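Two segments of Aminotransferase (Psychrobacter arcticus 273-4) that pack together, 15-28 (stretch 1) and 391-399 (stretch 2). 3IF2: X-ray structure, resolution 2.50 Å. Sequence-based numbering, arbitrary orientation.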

ATOM      1  N   THR A  15     -18.755  11.120  -2.952  1.00 57.90           N
ATOM      2  CA  THR A  15     -19.060  11.745  -1.651  1.00 57.12           C
ATOM      3  C   THR A  15     -18.694  13.235  -1.742  1.00 56.39           C
ATOM      4  O   THR A  15     -18.294  13.720  -2.804  1.00 57.67           O
ATOM      5  N   GLY A  16     -18.869  13.973  -0.651  1.00 55.08           N
ATOM      6  CA  GLY A  16     -18.424  15.373  -0.575  1.00 53.72           C
ATOM      7  C   GLY A  16     -16.891  15.454  -0.579  1.00 52.30           C
ATOM      8  O   GLY A  16     -16.325  16.379  -1.170  1.00 51.47           O
ATOM      9  N   ILE A  17     -16.240  14.475   0.073  1.00 50.76           N
ATOM     10  CA  ILE A  17     -14.771  14.368   0.149  1.00 49.37           C
ATOM     11  C   ILE A  17     -14.179  14.042  -1.235  1.00 49.83           C
ATOM     12  O   ILE A  17     -13.233  14.704  -1.644  1.00 49.50           O
ATOM     13  N   SER A  18     -14.749  13.081  -1.971  1.00 50.45           N
ATOM     14  CA  SER A  18     -14.247  12.762  -3.333  1.00 50.38           C
ATOM     15  C   SER A  18     -14.396  13.971  -4.309  1.00 50.33           C
ATOM     16  O   SER A  18     -13.476  14.227  -5.088  1.00 49.35           O
ATOM     17  N   GLN A  19     -15.514  14.709  -4.235  1.00 50.57           N
ATOM     18  CA  GLN A  19     -15.722  15.921  -5.069  1.00 51.34           C
ATOM     19  C   GLN A  19     -14.748  17.056  -4.690  1.00 51.05           C
ATOM     20  O   GLN A  19     -14.232  17.744  -5.567  1.00 51.24           O
ATOM     21  N   LEU A  20     -14.468  17.214  -3.402  1.00 50.87           N
ATOM     22  CA  LEU A  20     -13.472  18.181  -2.932  1.00 51.38           C
ATOM     23  C   LEU A  20     -12.077  17.736  -3.429  1.00 52.82           C
ATOM     24  O   LEU A  20     -11.347  18.546  -3.993  1.00 53.26           O
HETATM   25  N   MSE A  21     -11.735  16.455  -3.249  1.00 54.24           N
HETATM   26  CA  MSE A  21     -10.444  15.906  -3.708  1.00 55.82           C
HETATM   27  C   MSE A  21     -10.237  16.020  -5.222  1.00 55.46           C
HETATM   28  O   MSE A  21      -9.109  16.221  -5.662  1.00 55.44           O
ATOM     29  N   ASP A  22     -11.318  15.915  -5.994  1.00 55.33           N
ATOM     30  CA  ASP A  22     -11.273  16.099  -7.455  1.00 55.42           C
ATOM     31  C   ASP A  22     -10.950  17.553  -7.820  1.00 55.88           C
ATOM     32  O   ASP A  22     -10.083  17.792  -8.663  1.00 56.12           O
ATOM     33  N   ASP A  23     -11.631  18.506  -7.182  1.00 56.14           N
ATOM     34  CA  ASP A  23     -11.368  19.945  -7.406  1.00 56.73           C
ATOM     35  C   ASP A  23      -9.929  20.354  -7.038  1.00 57.37           C
ATOM     36  O   ASP A  23      -9.312  21.161  -7.735  1.00 56.73           O
ATOM     37  N   LEU A  24      -9.417  19.786  -5.953  1.00 58.87           N
ATOM     38  CA  LEU A  24      -8.034  20.024  -5.510  1.00 60.78           C
ATOM     39  C   LEU A  24      -7.003  19.354  -6.471  1.00 62.13           C
ATOM     40  O   LEU A  24      -5.914  19.909  -6.711  1.00 62.71           O
ATOM     41  N   GLY A  25      -7.350  18.183  -7.015  1.00 62.82           N
ATOM     42  CA  GLY A  25      -6.516  17.490  -8.008  1.00 62.98           C
ATOM     43  C   GLY A  25      -6.547  18.177  -9.369  1.00 63.12           C
ATOM     44  O   GLY A  25      -5.525  18.216 -10.058  1.00 63.60           O
ATOM     45  N   ASP A  26      -7.714  18.706  -9.754  1.00 63.09           N
ATOM     46  CA  ASP A  26      -7.895  19.407 -11.035  1.00 63.65           C
ATOM     47  C   ASP A  26      -7.107  20.727 -11.086  1.00 65.14           C
ATOM     48  O   ASP A  26      -6.412  20.986 -12.085  1.00 65.96           O
ATOM     49  N   ALA A  27      -7.219  21.533 -10.018  1.00 65.93           N
ATOM     50  CA  ALA A  27      -6.505  22.829  -9.866  1.00 65.95           C
ATOM     51  C   ALA A  27      -4.990  22.709 -10.059  1.00 66.00           C
ATOM     52  O   ALA A  27      -4.397  23.550 -10.741  1.00 66.52           O
ATOM     53  N   LEU A  28      -4.388  21.678  -9.450  1.00 66.02           N
ATOM     54  CA  LEU A  28      -2.944  21.348  -9.616  1.00 66.25           C
ATOM     55  C   LEU A  28      -2.602  21.010 -11.090  1.00 66.57           C
ATOM     56  O   LEU A  28      -1.738  21.665 -11.693  1.00 67.41           O
ATOM     57  N   THR A 391      -8.300  31.071  -5.503  1.00 39.29           N
ATOM     58  CA  THR A 391      -7.730  30.685  -4.188  1.00 38.67           C
ATOM     59  C   THR A 391      -8.437  29.437  -3.594  1.00 39.05           C
ATOM     60  O   THR A 391      -9.667  29.420  -3.443  1.00 38.73           O
ATOM     61  N   LEU A 392      -7.654  28.408  -3.251  1.00 38.68           N
ATOM     62  CA  LEU A 392      -8.191  27.150  -2.735  1.00 38.95           C
ATOM     63  C   LEU A 392      -7.840  26.916  -1.280  1.00 38.34           C
ATOM     64  O   LEU A 392      -6.677  26.912  -0.938  1.00 39.92           O
ATOM     65  N   ILE A 393      -8.862  26.735  -0.445  1.00 36.92           N
ATOM     66  CA  ILE A 393      -8.731  26.385   0.969  1.00 35.75           C
ATOM     67  C   ILE A 393      -9.607  25.138   1.171  1.00 34.72           C
ATOM     68  O   ILE A 393     -10.144  24.628   0.204  1.00 34.87           O
ATOM     69  N   VAL A 394      -9.726  24.621   2.391  1.00 34.56           N
ATOM     70  CA  VAL A 394     -10.609  23.471   2.669  1.00 34.14           C
ATOM     71  C   VAL A 394     -11.721  23.908   3.659  1.00 34.12           C
ATOM     72  O   VAL A 394     -11.411  24.474   4.717  1.00 33.07           O
ATOM     73  N   PRO A 395     -13.014  23.657   3.318  1.00 34.06           N
ATOM     74  CA  PRO A 395     -14.108  24.037   4.238  1.00 33.49           C
ATOM     75  C   PRO A 395     -14.205  23.069   5.428  1.00 33.06           C
ATOM     76  O   PRO A 395     -13.849  21.890   5.307  1.00 33.29           O
ATOM     77  N   SER A 396     -14.665  23.585   6.560  1.00 32.54           N
ATOM     78  CA  SER A 396     -14.760  22.821   7.808  1.00 33.23           C
ATOM     79  C   SER A 396     -15.734  21.645   7.883  1.00 34.58           C
ATOM     80  O   SER A 396     -15.509  20.735   8.679  1.00 33.98           O
ATOM     81  N   GLU A 397     -16.797  21.642   7.079  1.00 36.10           N
ATOM     82  CA  GLU A 397     -17.793  20.584   7.189  1.00 37.88           C
ATOM     83  C   GLU A 397     -17.312  19.141   6.943  1.00 37.40           C
ATOM     84  O   GLU A 397     -18.021  18.215   7.310  1.00 36.46           O
ATOM     85  N   TYR A 398     -16.121  18.957   6.364  1.00 37.50           N
ATOM     86  CA  TYR A 398     -15.553  17.620   6.115  1.00 37.64           C
ATOM     87  C   TYR A 398     -14.626  17.084   7.214  1.00 36.49           C
ATOM     88  O   TYR A 398     -14.141  15.952   7.095  1.00 35.69           O
ATOM     89  N   PHE A 399     -14.411  17.854   8.283  1.00 35.71           N
ATOM     90  CA  PHE A 399     -13.498  17.472   9.366  1.00 35.88           C
ATOM     91  C   PHE A 399     -14.202  17.012  10.642  1.00 36.08           C
ATOM     92  O   PHE A 399     -13.626  17.084  11.720  1.00 37.69           O
TER

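What does the strand at the start of stretch 2 offer the helix? Thr391 makes no contact, but Leu392 points its CA-to-CB bond toward the helix, with chi1 m and chi2 p. Its CD2 lies 3.4 Å from Ala27 CB, whose CA-to-CB bond points toward stretch 2. The same Leu392 CD2 is 4.3 Å from Leu24 CD1 and 4.1 Å from Asp23 O, so one methyl rests against successive turns of the helix.

How does the chain continue past Leu392? Ile393 points away, and Val394, sideways with chi1 t, resumes the contact. Val394 CG1 packs 3.6 Å from Leu20 CD2, while Val394 CG2 sits 4.3 Å from Leu24 CD2; the two branches thus meet leucines one helical turn apart. Pro395 adds its ring, with CD 3.8 Å from Leu20 CD1. Leu20 points toward stretch 2 in the t, p rotamer and reaches both residues through its two methyls.

What closes the contact beyond Pro395? Ser396 and Glu397 stay clear, and Tyr398, chi1 m, points its CA-to-CB bond toward stretch 1, and its ring lies against Gly16, Ile17 and Leu20. The ring meets these neighbours obliquely: Tyr398 CD2 is 3.4 Å from Leu20 CD2, Tyr398 CD1 is 4.1 Å from Ile17 CG1, and Tyr398 CE1 is 3.8 Å from Gly16 C. Gly16 leaves room for the ring, since a CB there would fall 2.6 Å from Tyr398 CE1.

Do polar groups hold the stretches together? No hydrogen bond crosses between them; the packing is essentially apolar. The side-chain hydrogen bonds made within the stretches are in stretch 1, where Ser18 N donates to Thr15 OG1 (3.1 Å), capping the helix, and Thr15 N donates to Ser18 OG (2.9 Å). Asp23 OD2 finds its partner elsewhere in the structure.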

ATOM      1  CB  THR A  15     -18.268  11.077  -0.502  1.00 57.35           C
ATOM      2  OG1 THR A  15     -16.856  11.206  -0.742  1.00 57.69           O
ATOM      3  CG2 THR A  15     -18.624   9.607  -0.380  1.00 57.19           C
ATOM      4  CB  ILE A  17     -14.296  13.372   1.282  1.00 48.00           C
ATOM      5  CG1 ILE A  17     -14.694  13.931   2.662  1.00 47.28           C
ATOM      6  CG2 ILE A  17     -12.767  13.105   1.224  1.00 46.87           C
ATOM      7  CD1 ILE A  17     -14.481  12.991   3.828  1.00 46.99           C
ATOM      8  CB  SER A  18     -14.865  11.476  -3.914  1.00 49.76           C
ATOM      9  OG  SER A  18     -16.207  11.668  -4.303  1.00 50.24           O
ATOM     10  CB  GLN A  19     -17.201  16.375  -5.089  1.00 52.19           C
ATOM     11  CG  GLN A  19     -18.069  15.479  -6.013  1.00 53.54           C
ATOM     12  CD  GLN A  19     -19.606  15.652  -5.881  1.00 54.36           C
ATOM     13  OE1 GLN A  19     -20.110  16.595  -5.259  1.00 54.96           O
ATOM     14  NE2 GLN A  19     -20.347  14.719  -6.484  1.00 54.18           N
ATOM     15  CB  LEU A  20     -13.507  18.305  -1.393  1.00 50.75           C
ATOM     16  CG  LEU A  20     -12.585  19.293  -0.651  1.00 50.55           C
ATOM     17  CD1 LEU A  20     -12.939  20.764  -0.933  1.00 49.63           C
ATOM     18  CD2 LEU A  20     -12.623  19.022   0.849  1.00 49.94           C
HETATM   19  CB  MSE A  21     -10.219  14.453  -3.229  1.00 57.53           C
HETATM   20  CG  MSE A  21     -10.034  14.298  -1.706  1.00 59.39           C
HETATM   21 SE   MSE A  21      -8.706  15.535  -0.921  0.75 62.90          SE
HETATM   22  CE  MSE A  21      -7.075  14.671  -1.728  1.00 61.95           C
ATOM     23  CB  ASP A  22     -12.591  15.661  -8.140  1.00 55.02           C
ATOM     24  CG  ASP A  22     -12.804  14.139  -8.134  1.00 54.61           C
ATOM     25  OD1 ASP A  22     -11.826  13.359  -8.104  1.00 54.46           O
ATOM     26  OD2 ASP A  22     -13.973  13.718  -8.170  1.00 54.60           O
ATOM     27  CB  ASP A  23     -12.369  20.807  -6.632  1.00 56.57           C
ATOM     28  CG  ASP A  23     -13.791  20.684  -7.152  1.00 56.55           C
ATOM     29  OD1 ASP A  23     -14.039  19.972  -8.144  1.00 56.85           O
ATOM     30  OD2 ASP A  23     -14.682  21.309  -6.560  1.00 56.68           O
ATOM     31  CB  LEU A  24      -7.833  19.626  -4.019  1.00 60.78           C
ATOM     32  CG  LEU A  24      -8.249  20.639  -2.905  1.00 60.94           C
ATOM     33  CD1 LEU A  24      -9.635  21.268  -3.090  1.00 59.88           C
ATOM     34  CD2 LEU A  24      -8.089  20.016  -1.473  1.00 60.60           C
ATOM     35  CB  ASP A  26      -9.393  19.664 -11.347  1.00 62.88           C
ATOM     36  CG  ASP A  26     -10.187  18.377 -11.714  1.00 62.38           C
ATOM     37  OD1 ASP A  26      -9.607  17.284 -11.891  1.00 61.33           O
ATOM     38  OD2 ASP A  26     -11.430  18.472 -11.835  1.00 61.85           O
ATOM     39  CB  ALA A  27      -6.796  23.446  -8.510  1.00 65.99           C
ATOM     40  CB  LEU A  28      -2.491  20.177  -8.697  1.00 65.93           C
ATOM     41  CG  LEU A  28      -2.114  20.447  -7.228  1.00 65.79           C
ATOM     42  CD1 LEU A  28      -3.112  21.388  -6.525  1.00 65.95           C
ATOM     43  CD2 LEU A  28      -1.933  19.127  -6.457  1.00 64.90           C
ATOM     44  CB  THR A 391      -7.756  31.874  -3.206  1.00 38.04           C
ATOM     45  OG1 THR A 391      -6.979  32.939  -3.753  1.00 38.25           O
ATOM     46  CG2 THR A 391      -7.164  31.505  -1.851  1.00 37.58           C
ATOM     47  CB  LEU A 392      -7.728  25.966  -3.589  1.00 39.70           C
ATOM     48  CG  LEU A 392      -8.551  25.717  -4.869  1.00 40.70           C
ATOM     49  CD1 LEU A 392      -8.450  26.861  -5.874  1.00 41.00           C
ATOM     50  CD2 LEU A 392      -8.122  24.405  -5.527  1.00 41.49           C
ATOM     51  CB  ILE A 393      -9.074  27.603   1.893  1.00 36.01           C
ATOM     52  CG1 ILE A 393     -10.487  28.178   1.668  1.00 35.70           C
ATOM     53  CG2 ILE A 393      -8.074  28.733   1.640  1.00 35.74           C
ATOM     54  CD1 ILE A 393     -11.640  27.312   2.115  1.00 35.60           C
ATOM     55  CB  VAL A 394      -9.836  22.256   3.205  1.00 34.34           C
ATOM     56  CG1 VAL A 394     -10.734  21.017   3.217  1.00 34.37           C
ATOM     57  CG2 VAL A 394      -8.617  21.967   2.325  1.00 34.96           C
ATOM     58  CB  PRO A 395     -15.355  23.979   3.353  1.00 33.30           C
ATOM     59  CG  PRO A 395     -15.070  22.919   2.376  1.00 33.79           C
ATOM     60  CD  PRO A 395     -13.544  22.905   2.157  1.00 34.16           C
ATOM     61  CB  SER A 396     -15.101  23.774   8.964  1.00 33.69           C
ATOM     62  OG  SER A 396     -16.229  24.622   8.680  1.00 32.55           O
ATOM     63  CB  GLU A 397     -19.052  20.907   6.387  1.00 40.13           C
ATOM     64  CG  GLU A 397     -18.952  20.832   4.878  1.00 42.45           C
ATOM     65  CD  GLU A 397     -20.313  21.092   4.232  1.00 44.00           C
ATOM     66  OE1 GLU A 397     -20.744  22.280   4.201  1.00 45.80           O
ATOM     67  OE2 GLU A 397     -20.947  20.103   3.777  1.00 44.57           O
ATOM     68  CB  TYR A 398     -14.827  17.592   4.755  1.00 39.05           C
ATOM     69  CG  TYR A 398     -15.712  18.024   3.608  1.00 40.69           C
ATOM     70  CD1 TYR A 398     -16.915  17.339   3.328  1.00 40.95           C
ATOM     71  CD2 TYR A 398     -15.372  19.124   2.797  1.00 41.47           C
ATOM     72  CE1 TYR A 398     -17.769  17.744   2.266  1.00 41.72           C
ATOM     73  CE2 TYR A 398     -16.215  19.533   1.719  1.00 41.93           C
ATOM     74  CZ  TYR A 398     -17.410  18.836   1.468  1.00 42.12           C
ATOM     75  OH  TYR A 398     -18.229  19.219   0.434  1.00 42.74           O
ATOM     76  CB  PHE A 399     -12.515  18.630   9.666  1.00 35.92           C
ATOM     77  CG  PHE A 399     -11.587  18.957   8.539  1.00 34.60           C
ATOM     78  CD1 PHE A 399     -10.356  18.326   8.427  1.00 34.70           C
ATOM     79  CD2 PHE A 399     -11.930  19.913   7.608  1.00 34.76           C
ATOM     80  CE1 PHE A 399      -9.466  18.634   7.376  1.00 34.96           C
ATOM     81  CE2 PHE A 399     -11.067  20.241   6.563  1.00 35.86           C
ATOM     82  CZ  PHE A 399      -9.821  19.591   6.439  1.00 35.43           C
TER